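Local coordinates for meta cleavage compound hydrolase (Janthinobacterium, PDB 1J1I), which is involved in carbazole degradation, probably hydrolysing a carbon-carbon bond of the meta-cleavage product to release anthranilate, at residues A[53-66]-A[264-276]. Numbering follows the deposited sequence.
Sequences GNWRNVIPILARHY and MIEHPEDFANATL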
loop_
_atom_site.group_PDB
_atom_site.type_symbol
_atom_site.label_atom_id
_atom_site.label_comp_id
_atom_site.label_asym_id
_atom_site.label_seq_id
_atom_site.Cartn_x
_atom_site.Cartn_y
_atom_site.Cartn_z
ATOM N N GLY A 53 0.426 -23.543 7.991
ATOM C CA GLY A 53 1.398 -22.714 8.685
ATOM C C GLY A 53 1.557 -21.328 8.079
ATOM O O GLY A 53 1.813 -20.356 8.788
ATOM N N ASN A 54 1.405 -21.226 6.765
ATOM C CA ASN A 54 1.542 -19.939 6.097
ATOM C C ASN A 54 0.312 -19.038 6.186
ATOM O O ASN A 54 0.442 -17.825 6.320
ATOM C CB ASN A 54 1.866 -20.130 4.606
ATOM C CG ASN A 54 3.360 -20.136 4.316
ATOM O OD1 ASN A 54 3.804 -19.583 3.314
ATOM N ND2 ASN A 54 4.135 -20.770 5.182
ATOM N N TRP A 55 -0.880 -19.623 6.130
ATOM C CA TRP A 55 -2.090 -18.810 6.094
ATOM C C TRP A 55 -3.114 -18.923 7.210
ATOM O O TRP A 55 -4.182 -18.310 7.131
ATOM C CB TRP A 55 -2.788 -19.060 4.758
ATOM C CG TRP A 55 -1.852 -18.962 3.580
ATOM C CD1 TRP A 55 -1.315 -19.995 2.864
ATOM C CD2 TRP A 55 -1.364 -17.760 2.979
ATOM N NE1 TRP A 55 -0.524 -19.507 1.848
ATOM C CE2 TRP A 55 -0.537 -18.139 1.898
ATOM C CE3 TRP A 55 -1.543 -16.394 3.250
ATOM C CZ2 TRP A 55 0.104 -17.198 1.079
ATOM C CZ3 TRP A 55 -0.904 -15.461 2.436
ATOM C CH2 TRP A 55 -0.091 -15.871 1.364
ATOM N N ARG A 56 -2.793 -19.693 8.243
ATOM C CA ARG A 56 -3.698 -19.913 9.365
ATOM C C ARG A 56 -4.503 -18.688 9.803
ATOM O O ARG A 56 -5.735 -18.718 9.808
ATOM C CB ARG A 56 -2.910 -20.452 10.559
ATOM C CG ARG A 56 -3.745 -21.243 11.546
ATOM C CD ARG A 56 -2.868 -22.232 12.298
ATOM N NE ARG A 56 -3.644 -23.349 12.832
ATOM C CZ ARG A 56 -3.113 -24.486 13.274
ATOM N NH1 ARG A 56 -1.797 -24.662 13.249
ATOM N NH2 ARG A 56 -3.899 -25.450 13.737
ATOM N N ASN A 57 -3.804 -17.618 10.161
ATOM C CA ASN A 57 -4.448 -16.398 10.638
ATOM C C ASN A 57 -4.966 -15.446 9.569
ATOM O O ASN A 57 -5.622 -14.455 9.888
ATOM C CB ASN A 57 -3.497 -15.646 11.570
ATOM C CG ASN A 57 -3.108 -16.467 12.780
ATOM O OD1 ASN A 57 -3.967 -17.037 13.454
ATOM N ND2 ASN A 57 -1.811 -16.533 13.062
ATOM N N VAL A 58 -4.679 -15.737 8.305
ATOM C CA VAL A 58 -5.142 -14.882 7.222
ATOM C C VAL A 58 -6.446 -15.396 6.617
ATOM O O VAL A 58 -7.342 -14.612 6.290
ATOM C CB VAL A 58 -4.066 -14.760 6.113
ATOM C CG1 VAL A 58 -4.639 -14.044 4.899
ATOM C CG2 VAL A 58 -2.858 -13.991 6.647
ATOM N N ILE A 59 -6.562 -16.716 6.495
ATOM C CA ILE A 59 -7.749 -17.324 5.909
ATOM C C ILE A 59 -9.083 -16.816 6.465
ATOM O O ILE A 59 -9.954 -16.426 5.694
ATOM C CB ILE A 59 -7.704 -18.867 6.025
ATOM C CG1 ILE A 59 -6.513 -19.411 5.235
ATOM C CG2 ILE A 59 -8.993 -19.475 5.471
ATOM C CD1 ILE A 59 -6.244 -20.887 5.464
ATOM N N PRO A 60 -9.251 -16.790 7.806
ATOM C CA PRO A 60 -10.498 -16.326 8.430
ATOM C C PRO A 60 -10.903 -14.933 7.980
ATOM O O PRO A 60 -12.066 -14.671 7.677
ATOM C CB PRO A 60 -10.164 -16.359 9.924
ATOM C CG PRO A 60 -9.147 -17.468 10.011
ATOM C CD PRO A 60 -8.257 -17.072 8.852
ATOM N N ILE A 61 -9.927 -14.038 7.946
ATOM C CA ILE A 61 -10.180 -12.663 7.555
ATOM C C ILE A 61 -10.638 -12.568 6.104
ATOM O O ILE A 61 -11.657 -11.943 5.799
ATOM C CB ILE A 61 -8.913 -11.802 7.749
ATOM C CG1 ILE A 61 -8.444 -11.893 9.205
ATOM C CG2 ILE A 61 -9.202 -10.363 7.375
ATOM C CD1 ILE A 61 -7.092 -11.250 9.465
ATOM N N LEU A 62 -9.890 -13.193 5.205
ATOM C CA LEU A 62 -10.238 -13.151 3.794
ATOM C C LEU A 62 -11.560 -13.870 3.518
ATOM O O LEU A 62 -12.360 -13.424 2.695
ATOM C CB LEU A 62 -9.108 -13.764 2.959
ATOM C CG LEU A 62 -7.759 -13.043 3.061
ATOM C CD1 LEU A 62 -6.723 -13.760 2.216
ATOM C CD2 LEU A 62 -7.914 -11.597 2.604
ATOM N N ALA A 63 -11.788 -14.969 4.226
ATOM C CA ALA A 63 -12.994 -15.768 4.049
ATOM C C ALA A 63 -14.292 -15.024 4.370
ATOM O O ALA A 63 -15.384 -15.499 4.057
ATOM C CB ALA A 63 -12.897 -17.040 4.885
ATOM N N ARG A 64 -14.180 -13.859 4.996
ATOM C CA ARG A 64 -15.372 -13.085 5.313
ATOM C C ARG A 64 -15.920 -12.447 4.043
ATOM O O ARG A 64 -17.080 -12.034 3.996
ATOM C CB ARG A 64 -15.047 -11.984 6.328
ATOM C CG ARG A 64 -15.873 -12.056 7.599
ATOM C CD ARG A 64 -15.160 -12.833 8.692
ATOM N NE ARG A 64 -14.014 -12.094 9.219
ATOM C CZ ARG A 64 -13.280 -12.490 10.255
ATOM N NH1 ARG A 64 -13.567 -13.623 10.883
ATOM N NH2 ARG A 64 -12.257 -11.750 10.664
ATOM N N HIS A 65 -15.091 -12.384 3.003
ATOM C CA HIS A 65 -15.501 -11.751 1.753
ATOM C C HIS A 65 -15.259 -12.556 0.478
ATOM O O HIS A 65 -15.778 -12.197 -0.576
ATOM C CB HIS A 65 -14.794 -10.401 1.622
ATOM C CG HIS A 65 -14.974 -9.508 2.809
ATOM N ND1 HIS A 65 -16.185 -8.935 3.132
ATOM C CD2 HIS A 65 -14.103 -9.113 3.768
ATOM C CE1 HIS A 65 -16.052 -8.226 4.238
ATOM N NE2 HIS A 65 -14.799 -8.317 4.645
ATOM N N TYR A 66 -14.470 -13.625 0.565
ATOM C CA TYR A 66 -14.174 -14.437 -0.617
ATOM C C TYR A 66 -14.093 -15.925 -0.319
ATOM O O TYR A 66 -14.055 -16.341 0.838
ATOM C CB TYR A 66 -12.825 -14.032 -1.228
ATOM C CG TYR A 66 -12.730 -12.597 -1.667
ATOM C CD1 TYR A 66 -12.367 -11.592 -0.771
ATOM C CD2 TYR A 66 -13.053 -12.233 -2.972
ATOM C CE1 TYR A 66 -12.332 -10.256 -1.166
ATOM C CE2 TYR A 66 -13.023 -10.904 -3.379
ATOM C CZ TYR A 66 -12.665 -9.920 -2.471
ATOM O OH TYR A 66 -12.663 -8.605 -2.868
ATOM N N MET A 264 2.523 -12.078 5.796
ATOM C CA MET A 264 1.274 -12.747 6.173
ATOM C C MET A 264 1.332 -13.443 7.534
ATOM O O MET A 264 0.291 -13.692 8.152
ATOM C CB MET A 264 0.867 -13.776 5.113
ATOM C CG MET A 264 1.678 -15.058 5.141
ATOM S SD MET A 264 3.415 -14.821 4.756
ATOM C CE MET A 264 4.001 -16.492 4.881
ATOM N N ILE A 265 2.538 -13.774 7.984
ATOM C CA ILE A 265 2.712 -14.432 9.276
ATOM C C ILE A 265 3.047 -13.413 10.366
ATOM O O ILE A 265 2.504 -13.472 11.470
ATOM C CB ILE A 265 3.844 -15.498 9.226
ATOM C CG1 ILE A 265 3.451 -16.642 8.285
ATOM C CG2 ILE A 265 4.113 -16.044 10.627
ATOM C CD1 ILE A 265 4.546 -17.681 8.080
ATOM N N GLU A 266 3.930 -12.472 10.044
ATOM C CA GLU A 266 4.358 -11.450 11.001
ATOM C C GLU A 266 3.282 -10.413 11.331
ATOM O O GLU A 266 3.205 -9.930 12.462
ATOM C CB GLU A 266 5.605 -10.736 10.472
ATOM C CG GLU A 266 6.767 -11.664 10.157
ATOM C CD GLU A 266 7.919 -10.950 9.477
ATOM O OE1 GLU A 266 8.405 -9.933 10.024
ATOM O OE2 GLU A 266 8.342 -11.407 8.392
ATOM N N HIS A 267 2.457 -10.070 10.345
ATOM C CA HIS A 267 1.393 -9.090 10.531
ATOM C C HIS A 267 0.181 -9.548 9.732
ATOM O O HIS A 267 -0.177 -8.930 8.729
ATOM C CB HIS A 267 1.851 -7.717 10.025
ATOM C CG HIS A 267 3.157 -7.264 10.602
ATOM N ND1 HIS A 267 3.287 -6.838 11.907
ATOM C CD2 HIS A 267 4.391 -7.179 10.054
ATOM C CE1 HIS A 267 4.546 -6.508 12.135
ATOM N NE2 HIS A 267 5.237 -6.707 11.027
ATOM N N PRO A 268 -0.474 -10.635 10.174
ATOM C CA PRO A 268 -1.646 -11.165 9.466
ATOM C C PRO A 268 -2.793 -10.192 9.205
ATOM O O PRO A 268 -3.298 -10.120 8.082
ATOM C CB PRO A 268 -2.055 -12.376 10.320
ATOM C CG PRO A 268 -1.557 -12.022 11.697
ATOM C CD PRO A 268 -0.221 -11.382 11.422
ATOM N N GLU A 269 -3.200 -9.441 10.226
ATOM C CA GLU A 269 -4.291 -8.482 10.070
ATOM C C GLU A 269 -3.944 -7.408 9.045
ATOM O O GLU A 269 -4.763 -7.047 8.193
ATOM C CB GLU A 269 -4.611 -7.823 11.411
ATOM C CG GLU A 269 -5.261 -8.757 12.415
ATOM C CD GLU A 269 -6.704 -8.384 12.701
ATOM O OE1 GLU A 269 -6.939 -7.294 13.272
ATOM O OE2 GLU A 269 -7.606 -9.179 12.353
ATOM N N ASP A 270 -2.723 -6.896 9.140
ATOM C CA ASP A 270 -2.258 -5.865 8.227
ATOM C C ASP A 270 -2.270 -6.410 6.799
ATOM O O ASP A 270 -2.843 -5.803 5.898
ATOM C CB ASP A 270 -0.842 -5.421 8.621
ATOM C CG ASP A 270 -0.338 -4.250 7.786
ATOM O OD1 ASP A 270 0.755 -3.726 8.083
ATOM O OD2 ASP A 270 -1.033 -3.857 6.830
ATOM N N PHE A 271 -1.650 -7.566 6.598
ATOM C CA PHE A 271 -1.602 -8.163 5.271
ATOM C C PHE A 271 -2.977 -8.492 4.695
ATOM O O PHE A 271 -3.249 -8.205 3.527
ATOM C CB PHE A 271 -0.771 -9.446 5.280
ATOM C CG PHE A 271 -0.781 -10.157 3.963
ATOM C CD1 PHE A 271 0.082 -9.766 2.939
ATOM C CD2 PHE A 271 -1.715 -11.157 3.710
ATOM C CE1 PHE A 271 0.006 -10.355 1.680
ATOM C CE2 PHE A 271 -1.797 -11.749 2.454
ATOM C CZ PHE A 271 -0.933 -11.347 1.438
ATOM N N ALA A 272 -3.827 -9.116 5.507
ATOM C CA ALA A 272 -5.162 -9.507 5.074
ATOM C C ALA A 272 -5.998 -8.313 4.646
ATOM O O ALA A 272 -6.704 -8.370 3.641
ATOM C CB ALA A 272 -5.877 -10.270 6.193
ATOM N N ASN A 273 -5.927 -7.239 5.423
ATOM C CA ASN A 273 -6.682 -6.032 5.120
ATOM C C ASN A 273 -6.184 -5.356 3.855
ATOM O O ASN A 273 -6.978 -4.876 3.053
ATOM C CB ASN A 273 -6.617 -5.060 6.300
ATOM C CG ASN A 273 -7.731 -5.292 7.301
ATOM O OD1 ASN A 273 -8.015 -6.427 7.685
ATOM N ND2 ASN A 273 -8.368 -4.212 7.732
ATOM N N ALA A 274 -4.869 -5.318 3.677
ATOM C CA ALA A 274 -4.288 -4.706 2.491
ATOM C C ALA A 274 -4.732 -5.498 1.260
ATOM O O ALA A 274 -4.990 -4.927 0.192
ATOM C CB ALA A 274 -2.766 -4.703 2.594
ATOM N N THR A 275 -4.819 -6.815 1.419
ATOM C CA THR A 275 -5.240 -7.689 0.329
ATOM C C THR A 275 -6.727 -7.499 0.035
ATOM O O THR A 275 -7.132 -7.443 -1.125
ATOM C CB THR A 275 -4.978 -9.166 0.667
ATOM O OG1 THR A 275 -3.571 -9.367 0.860
ATOM C CG2 THR A 275 -5.466 -10.072 -0.464
ATOM N N LEU A 276 -7.540 -7.401 1.084
ATOM C CA LEU A 276 -8.974 -7.200 0.905
ATOM C C LEU A 276 -9.218 -5.899 0.154
ATOM O O LEU A 276 -10.022 -5.847 -0.772
ATOM C CB LEU A 276 -9.691 -7.139 2.259
ATOM C CG LEU A 276 -9.858 -8.461 3.008
ATOM C CD1 LEU A 276 -10.478 -8.205 4.376
ATOM C CD2 LEU A 276 -10.733 -9.398 2.191
HETATM O O HOH W 1 -0.975 -16.215 8.002
HETATM O O HOH W 2 0.667 -15.250 12.461
#
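The six-membered ring of W55 has M264 over one face: CG of M264 lies 4.2 Å from the ring centroid, off-centre, and its SD stands farther out in a distant Met-aromatic contact. N54 CB shares that face, near the rim. At the ring's edge, W55 CZ3 meets CE2 of F271 at 3.8 Å. M264 CB and T275 OG1 lie over opposite faces of F271, each offset toward the rim; OG1 donates a hydrogen bond to F271 O. M264 reaches W55 because its CG sits between the backbone N and carbonyl carbon (chi1 76°), and a bend at chi2 brings CE to 3.5 Å from OD1 of N54, which accepts a hydrogen bond from G44 N.

V58 bridges to the next layer, CG2 packing on P268, F271 and M264 CB (4.0 Å), CG1 on A272 CB. I61 then drops as a knob among E269, A272, N273 and L276, with CG2 3.5 Å from A272 CB. Beyond it, L276 CD2 packs 3.6 Å from L62 CD2 and lies at the edge of the Y66 ring, in its plane, while H65 CD2 touches both methyls. Shortening L276 to an alanine is likely to leave L62, H65 and Y66 without that apolar partner and open a gap beside I61.

Water makes the polar link: one molecule donates to N54 O and M264 O, another joins N57 ND2 to I265 O. Helix 51-55 packs mainly on helix 263-266, and helix 59-62 on helix 268-281, flanking the sheet of this alpha/beta-hydrolase fold; the N54 side chain is about 6 Å from that of S114, a probable active-site residue.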